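Long-range contact in Hsc70 cochaperone (SGT) (Aspergillus fumigatus, PDB 3SZ7), which acts as a co-chaperone that binds tail-anchored proteins destined for the endoplasmic reticulum and directs them into the GET pathway, its TPR domain binding heat-shock chaperones: residues His61-Thr72 / Ala81-Met92. Sequence-based numbering, arbitrary orientation.
Sequences HEKAAEDAELAT and AWSRLGLARFDM
A68 rests its CB on the backbone of the opposing helix, 3.5 Å from L85 N, and shows how alanines let two helices close up: the axes of 61-72 and 81-91 approach to 8.3 Å, running nearly antiparallel at 151°. A64 and A65 both meet the methyl of A88, and A71 meets A81 methyl to methyl. Into the hole that A65, A68, E69 and T72 form on helix 61-72, L85 enters as a knob; with its CG anti to the backbone N (chi1 -179°), it lays CD1 against E69 CG at 3.5 Å.

Toward one end, T72 places CG2 over the face of the W82 six-membered ring in a CH-pi contact, 3.7 Å from the centroid. Its OG1, turned back between the backbone N and carbonyl carbon, donates to E69 O, while W82 NE1 hydrogen-bonds to P76 O. Toward the other end, D91 CB sits over the H61 imidazole face, 3.5 Å from the centroid, and a water joins H61 ND1 to D91 OD2. M92, bent at chi3, brings CE to A65 CB and its sulfur alongside E62 CG.

At the polar edge, E69 OE2 lies in the guanidinium plane of R89 and accepts from NH2 (3.1 Å) through its anti lone pair, a salt bridge. The carboxylate plane is nearly perpendicular (88°) to the guanidinium. A second water links OE2 to R89 NE, and NH1 hydrogen-bonds to G97 O, so several bonds fix the group's rotation above L85 CD2. This is the inter-repeat junction of a TPR superhelix, joining the second helix of predicted repeat 2 to the first of predicted repeat 3.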
ATOM      1  N   HIS A  61      -1.007   7.545  -5.644  1.00 13.69           N
ATOM      2  CA  HIS A  61      -0.459   6.936  -4.441  1.00 16.52           C
ATOM      3  C   HIS A  61      -0.687   7.746  -3.166  1.00 15.43           C
ATOM      4  O   HIS A  61      -0.880   7.174  -2.098  1.00 16.33           O
ATOM      5  CB  HIS A  61       1.028   6.636  -4.649  1.00 12.17           C
ATOM      6  CG  HIS A  61       1.313   5.921  -5.931  1.00 14.29           C
ATOM      7  ND1 HIS A  61       0.723   4.721  -6.256  1.00 15.68           N
ATOM      8  CD2 HIS A  61       2.111   6.249  -6.976  1.00 17.27           C
ATOM      9  CE1 HIS A  61       1.156   4.331  -7.445  1.00 20.64           C
ATOM     10  NE2 HIS A  61       1.995   5.241  -7.903  1.00 15.55           N
ATOM     11  N   GLU A  62      -0.669   9.071  -3.268  1.00 16.96           N
ATOM     12  CA  GLU A  62      -0.897   9.898  -2.083  1.00 18.02           C
ATOM     13  C   GLU A  62      -2.322   9.727  -1.576  1.00 18.68           C
ATOM     14  O   GLU A  62      -2.556   9.618  -0.369  1.00 20.37           O
ATOM     15  CB  GLU A  62      -0.596  11.377  -2.356  1.00 19.95           C
ATOM     16  CG  GLU A  62       0.861  11.645  -2.700  1.00 34.57           C
ATOM     17  CD  GLU A  62       1.222  13.119  -2.635  1.00 55.28           C
ATOM     18  OE1 GLU A  62       0.385  13.920  -2.168  1.00 52.78           O
ATOM     19  OE2 GLU A  62       2.346  13.477  -3.050  1.00 67.03           O
ATOM     20  N   LYS A  63      -3.275   9.707  -2.501  1.00 19.61           N
ATOM     21  CA  LYS A  63      -4.668   9.514  -2.128  1.00 20.75           C
ATOM     22  C   LYS A  63      -4.878   8.112  -1.567  1.00 18.55           C
ATOM     23  O   LYS A  63      -5.618   7.931  -0.595  1.00 16.89           O
ATOM     24  CB  LYS A  63      -5.598   9.765  -3.317  1.00 19.38           C
ATOM     25  CG  LYS A  63      -5.579  11.205  -3.821  1.00 31.74           C
ATOM     26  CD  LYS A  63      -6.881  11.578  -4.505  1.00 44.55           C
ATOM     27  CE  LYS A  63      -7.968  11.880  -3.483  1.00 49.79           C
ATOM     28  NZ  LYS A  63      -7.681  13.125  -2.718  1.00 55.40           N
ATOM     29  N   ALA A  64      -4.224   7.127  -2.178  1.00 15.96           N
ATOM     30  CA  ALA A  64      -4.270   5.757  -1.675  1.00 14.24           C
ATOM     31  C   ALA A  64      -3.753   5.702  -0.239  1.00 16.97           C
ATOM     32  O   ALA A  64      -4.370   5.082   0.631  1.00 17.42           O
ATOM     33  CB  ALA A  64      -3.446   4.827  -2.576  1.00 15.48           C
ATOM     34  N   ALA A  65      -2.622   6.357   0.007  1.00 14.58           N
ATOM     35  CA  ALA A  65      -2.024   6.361   1.335  1.00 13.12           C
ATOM     36  C   ALA A  65      -2.937   7.015   2.372  1.00 13.19           C
ATOM     37  O   ALA A  65      -3.066   6.525   3.492  1.00 17.41           O
ATOM     38  CB  ALA A  65      -0.662   7.046   1.312  1.00 14.02           C
ATOM     39  N   GLU A  66      -3.580   8.115   2.003  1.00 14.72           N
ATOM     40  CA  GLU A  66      -4.471   8.782   2.947  1.00 17.34           C
ATOM     41  C   GLU A  66      -5.680   7.909   3.310  1.00 18.77           C
ATOM     42  O   GLU A  66      -6.052   7.817   4.474  1.00 19.96           O
ATOM     43  CB  GLU A  66      -4.888  10.162   2.432  1.00 16.96           C
ATOM     44  CG  GLU A  66      -3.720  11.141   2.381  1.00 24.08           C
ATOM     45  CD  GLU A  66      -4.146  12.568   2.093  1.00 38.22           C
ATOM     46  OE1 GLU A  66      -5.273  12.771   1.591  1.00 39.55           O
ATOM     47  OE2 GLU A  66      -3.348  13.488   2.373  1.00 45.97           O
ATOM     48  N   ASP A  67      -6.276   7.252   2.320  1.00 14.72           N
ATOM     49  CA  ASP A  67      -7.372   6.325   2.600  1.00 16.54           C
ATOM     50  C   ASP A  67      -6.912   5.185   3.501  1.00 20.62           C
ATOM     51  O   ASP A  67      -7.562   4.868   4.501  1.00 15.30           O
ATOM     52  CB  ASP A  67      -7.946   5.738   1.311  1.00 16.04           C
ATOM     53  CG  ASP A  67      -9.030   6.602   0.711  1.00 23.61           C
ATOM     54  OD1 ASP A  67      -9.372   7.646   1.315  1.00 24.88           O
ATOM     55  OD2 ASP A  67      -9.548   6.230  -0.365  1.00 23.74           O
ATOM     56  N   ALA A  68      -5.805   4.546   3.126  1.00 15.56           N
ATOM     57  CA  ALA A  68      -5.302   3.419   3.895  1.00 15.90           C
ATOM     58  C   ALA A  68      -4.921   3.844   5.314  1.00 15.57           C
ATOM     59  O   ALA A  68      -5.225   3.148   6.278  1.00 18.14           O
ATOM     60  CB  ALA A  68      -4.121   2.749   3.174  1.00 14.01           C
ATOM     61  N   GLU A  69      -4.280   5.001   5.447  1.00 14.79           N
ATOM     62  CA  GLU A  69      -3.914   5.490   6.774  1.00 14.33           C
ATOM     63  C   GLU A  69      -5.143   5.685   7.645  1.00 19.56           C
ATOM     64  O   GLU A  69      -5.172   5.251   8.794  1.00 18.01           O
ATOM     65  CB  GLU A  69      -3.163   6.810   6.685  1.00 16.03           C
ATOM     66  CG  GLU A  69      -1.727   6.662   6.237  1.00 23.81           C
ATOM     67  CD  GLU A  69      -1.017   7.990   6.187  1.00 29.92           C
ATOM     68  OE1 GLU A  69      -1.686   8.997   5.877  1.00 33.21           O
ATOM     69  OE2 GLU A  69       0.200   8.030   6.464  1.00 28.81           O
ATOM     70  N   LEU A  70      -6.150   6.352   7.101  1.00 16.33           N
ATOM     71  CA  LEU A  70      -7.368   6.593   7.862  1.00 14.34           C
ATOM     72  C   LEU A  70      -7.990   5.273   8.313  1.00 20.29           C
ATOM     73  O   LEU A  70      -8.457   5.155   9.444  1.00 21.69           O
ATOM     74  CB  LEU A  70      -8.370   7.418   7.052  1.00 12.92           C
ATOM     75  CG  LEU A  70      -9.629   7.774   7.853  1.00 15.39           C
ATOM     76  CD1 LEU A  70      -9.243   8.518   9.123  1.00 19.23           C
ATOM     77  CD2 LEU A  70     -10.588   8.597   7.001  1.00 21.96           C
ATOM     78  N   ALA A  71      -7.982   4.279   7.432  1.00 14.36           N
ATOM     79  CA  ALA A  71      -8.475   2.953   7.799  1.00 17.35           C
ATOM     80  C   ALA A  71      -7.685   2.341   8.955  1.00 19.91           C
ATOM     81  O   ALA A  71      -8.268   1.718   9.840  1.00 19.48           O
ATOM     82  CB  ALA A  71      -8.469   2.023   6.599  1.00 23.14           C
ATOM     83  N   THR A  72      -6.364   2.511   8.949  1.00 16.92           N
ATOM     84  CA  THR A  72      -5.535   1.972  10.023  1.00 16.69           C
ATOM     85  C   THR A  72      -5.723   2.745  11.320  1.00 22.50           C
ATOM     86  O   THR A  72      -5.477   2.213  12.404  1.00 22.36           O
ATOM     87  CB  THR A  72      -4.026   1.961   9.670  1.00 18.22           C
ATOM     88  OG1 THR A  72      -3.561   3.305   9.482  1.00 19.39           O
ATOM     89  CG2 THR A  72      -3.775   1.138   8.418  1.00 16.96           C
ATOM     90  N   ALA A  81      -5.826  -3.070   5.514  1.00 15.61           N
ATOM     91  CA  ALA A  81      -5.536  -1.642   5.443  1.00 19.65           C
ATOM     92  C   ALA A  81      -4.034  -1.384   5.517  1.00 19.76           C
ATOM     93  O   ALA A  81      -3.514  -0.515   4.819  1.00 13.65           O
ATOM     94  CB  ALA A  81      -6.267  -0.886   6.549  1.00 21.50           C
ATOM     95  N   TRP A  82      -3.338  -2.150   6.352  1.00 12.12           N
ATOM     96  CA  TRP A  82      -1.891  -1.996   6.493  1.00 10.21           C
ATOM     97  C   TRP A  82      -1.177  -2.433   5.220  1.00 14.57           C
ATOM     98  O   TRP A  82      -0.167  -1.841   4.830  1.00 14.08           O
ATOM     99  CB  TRP A  82      -1.362  -2.807   7.677  1.00 13.73           C
ATOM    100  CG  TRP A  82      -1.730  -2.253   9.013  1.00 12.77           C
ATOM    101  CD1 TRP A  82      -2.613  -2.788   9.907  1.00 15.62           C
ATOM    102  CD2 TRP A  82      -1.224  -1.054   9.613  1.00 12.92           C
ATOM    103  NE1 TRP A  82      -2.683  -1.996  11.032  1.00 12.82           N
ATOM    104  CE2 TRP A  82      -1.848  -0.926  10.873  1.00 13.31           C
ATOM    105  CE3 TRP A  82      -0.313  -0.075   9.206  1.00 15.96           C
ATOM    106  CZ2 TRP A  82      -1.582   0.146  11.730  1.00 17.75           C
ATOM    107  CZ3 TRP A  82      -0.050   0.987  10.063  1.00 15.27           C
ATOM    108  CH2 TRP A  82      -0.682   1.085  11.309  1.00 14.90           C
ATOM    109  N   SER A  83      -1.699  -3.476   4.582  1.00 14.60           N
ATOM    110  CA  SER A  83      -1.125  -3.953   3.329  1.00 16.43           C
ATOM    111  C   SER A  83      -1.274  -2.901   2.234  1.00 13.29           C
ATOM    112  O   SER A  83      -0.355  -2.684   1.440  1.00 14.04           O
ATOM    113  CB  SER A  83      -1.777  -5.267   2.900  1.00 20.58           C
ATOM    114  OG  SER A  83      -1.140  -5.780   1.744  1.00 23.52           O
ATOM    115  N   ARG A  84      -2.439  -2.256   2.192  1.00 12.99           N
ATOM    116  CA  ARG A  84      -2.702  -1.174   1.249  1.00 15.83           C
ATOM    117  C   ARG A  84      -1.768  -0.005   1.492  1.00 14.21           C
ATOM    118  O   ARG A  84      -1.242   0.577   0.549  1.00 12.08           O
ATOM    119  CB  ARG A  84      -4.136  -0.672   1.394  1.00 17.93           C
ATOM    120  CG  ARG A  84      -5.182  -1.696   1.062  1.00 24.21           C
ATOM    121  CD  ARG A  84      -5.579  -1.614  -0.390  1.00 24.05           C
ATOM    122  NE  ARG A  84      -6.612  -2.595  -0.680  1.00 19.65           N
ATOM    123  CZ  ARG A  84      -6.403  -3.716  -1.357  1.00 24.78           C
ATOM    124  NH1 ARG A  84      -5.197  -3.987  -1.840  1.00 25.56           N
ATOM    125  NH2 ARG A  84      -7.404  -4.556  -1.566  1.00 29.14           N
ATOM    126  N   LEU A  85      -1.583   0.341   2.762  1.00 14.97           N
ATOM    127  CA  LEU A  85      -0.710   1.450   3.141  1.00 12.46           C
ATOM    128  C   LEU A  85       0.742   1.155   2.768  1.00 11.63           C
ATOM    129  O   LEU A  85       1.466   2.030   2.297  1.00 12.34           O
ATOM    130  CB  LEU A  85      -0.813   1.709   4.641  1.00 13.86           C
ATOM    131  CG  LEU A  85       0.040   2.859   5.178  1.00 15.12           C
ATOM    132  CD1 LEU A  85      -0.227   4.126   4.379  1.00 12.38           C
ATOM    133  CD2 LEU A  85      -0.248   3.084   6.659  1.00 14.12           C
ATOM    134  N   GLY A  86       1.157  -0.088   2.984  1.00  8.20           N
ATOM    135  CA  GLY A  86       2.501  -0.511   2.629  1.00 10.32           C
ATOM    136  C   GLY A  86       2.774  -0.320   1.152  1.00 12.56           C
ATOM    137  O   GLY A  86       3.812   0.212   0.769  1.00 11.27           O
ATOM    138  N   LEU A  87       1.843  -0.756   0.311  1.00  9.46           N
ATOM    139  CA  LEU A  87       2.028  -0.633  -1.132  1.00 10.05           C
ATOM    140  C   LEU A  87       2.026   0.829  -1.564  1.00 10.79           C
ATOM    141  O   LEU A  87       2.838   1.242  -2.378  1.00 11.66           O
ATOM    142  CB  LEU A  87       0.956  -1.420  -1.891  1.00 10.18           C
ATOM    143  CG  LEU A  87       1.120  -1.478  -3.411  1.00 14.03           C
ATOM    144  CD1 LEU A  87       2.490  -2.026  -3.788  1.00 15.38           C
ATOM    145  CD2 LEU A  87       0.020  -2.335  -4.032  1.00 19.52           C
ATOM    146  N   ALA A  88       1.101   1.613  -1.026  1.00 11.16           N
ATOM    147  CA  ALA A  88       1.035   3.021  -1.380  1.00 11.74           C
ATOM    148  C   ALA A  88       2.333   3.743  -1.019  1.00 12.44           C
ATOM    149  O   ALA A  88       2.854   4.535  -1.808  1.00 14.64           O
ATOM    150  CB  ALA A  88      -0.179   3.697  -0.721  1.00 13.74           C
ATOM    151  N   ARG A  89       2.861   3.473   0.169  1.00  9.67           N
ATOM    152  CA  ARG A  89       4.116   4.108   0.577  1.00  9.91           C
ATOM    153  C   ARG A  89       5.281   3.616  -0.278  1.00 12.68           C
ATOM    154  O   ARG A  89       6.166   4.390  -0.639  1.00 10.69           O
ATOM    155  CB  ARG A  89       4.392   3.859   2.058  1.00  9.47           C
ATOM    156  CG  ARG A  89       3.430   4.608   2.987  1.00  9.57           C
ATOM    157  CD  ARG A  89       3.763   4.374   4.454  1.00  9.49           C
ATOM    158  NE  ARG A  89       2.956   5.210   5.343  1.00 11.11           N
ATOM    159  CZ  ARG A  89       2.889   5.040   6.660  1.00 17.39           C
ATOM    160  NH1 ARG A  89       3.577   4.062   7.236  1.00 15.57           N
ATOM    161  NH2 ARG A  89       2.131   5.840   7.405  1.00 16.04           N
ATOM    162  N   PHE A  90       5.269   2.328  -0.602  1.00 10.84           N
ATOM    163  CA  PHE A  90       6.305   1.756  -1.452  1.00 11.42           C
ATOM    164  C   PHE A  90       6.322   2.481  -2.790  1.00  8.57           C
ATOM    165  O   PHE A  90       7.387   2.837  -3.303  1.00 12.68           O
ATOM    166  CB  PHE A  90       6.044   0.257  -1.650  1.00  9.41           C
ATOM    167  CG  PHE A  90       7.135  -0.459  -2.389  1.00 12.59           C
ATOM    168  CD1 PHE A  90       7.208  -0.405  -3.774  1.00 11.78           C
ATOM    169  CD2 PHE A  90       8.083  -1.192  -1.700  1.00  9.30           C
ATOM    170  CE1 PHE A  90       8.214  -1.068  -4.449  1.00 16.29           C
ATOM    171  CE2 PHE A  90       9.098  -1.856  -2.371  1.00 12.17           C
ATOM    172  CZ  PHE A  90       9.156  -1.798  -3.749  1.00 15.29           C
ATOM    173  N   ASP A  91       5.131   2.729  -3.337  1.00  9.41           N
ATOM    174  CA  ASP A  91       4.995   3.379  -4.638  1.00 11.60           C
ATOM    175  C   ASP A  91       5.338   4.870  -4.576  1.00 11.53           C
ATOM    176  O   ASP A  91       5.539   5.519  -5.606  1.00 13.30           O
ATOM    177  CB  ASP A  91       3.584   3.170  -5.196  1.00 10.00           C
ATOM    178  CG  ASP A  91       3.325   1.727  -5.604  1.00 21.06           C
ATOM    179  OD1 ASP A  91       4.303   0.984  -5.851  1.00 14.23           O
ATOM    180  OD2 ASP A  91       2.140   1.335  -5.690  1.00 15.90           O
ATOM    181  N   MET A  92       5.410   5.413  -3.364  1.00 13.43           N
ATOM    182  CA  MET A  92       5.889   6.782  -3.181  1.00 14.28           C
ATOM    183  C   MET A  92       7.380   6.817  -2.834  1.00 14.92           C
ATOM    184  O   MET A  92       7.923   7.872  -2.510  1.00 16.33           O
ATOM    185  CB  MET A  92       5.076   7.506  -2.099  1.00 12.46           C
ATOM    186  CG  MET A  92       3.626   7.734  -2.471  1.00 17.40           C
ATOM    187  SD  MET A  92       2.728   8.758  -1.290  1.00 20.87           S
ATOM    188  CE  MET A  92       2.714   7.698   0.146  1.00 18.74           C
TER
HETATM  189  O   HOH W   1      -0.008   2.550  -4.565  1.00 18.42           O
HETATM  190  O   HOH W   2       1.950   7.643   4.142  1.00 22.68           O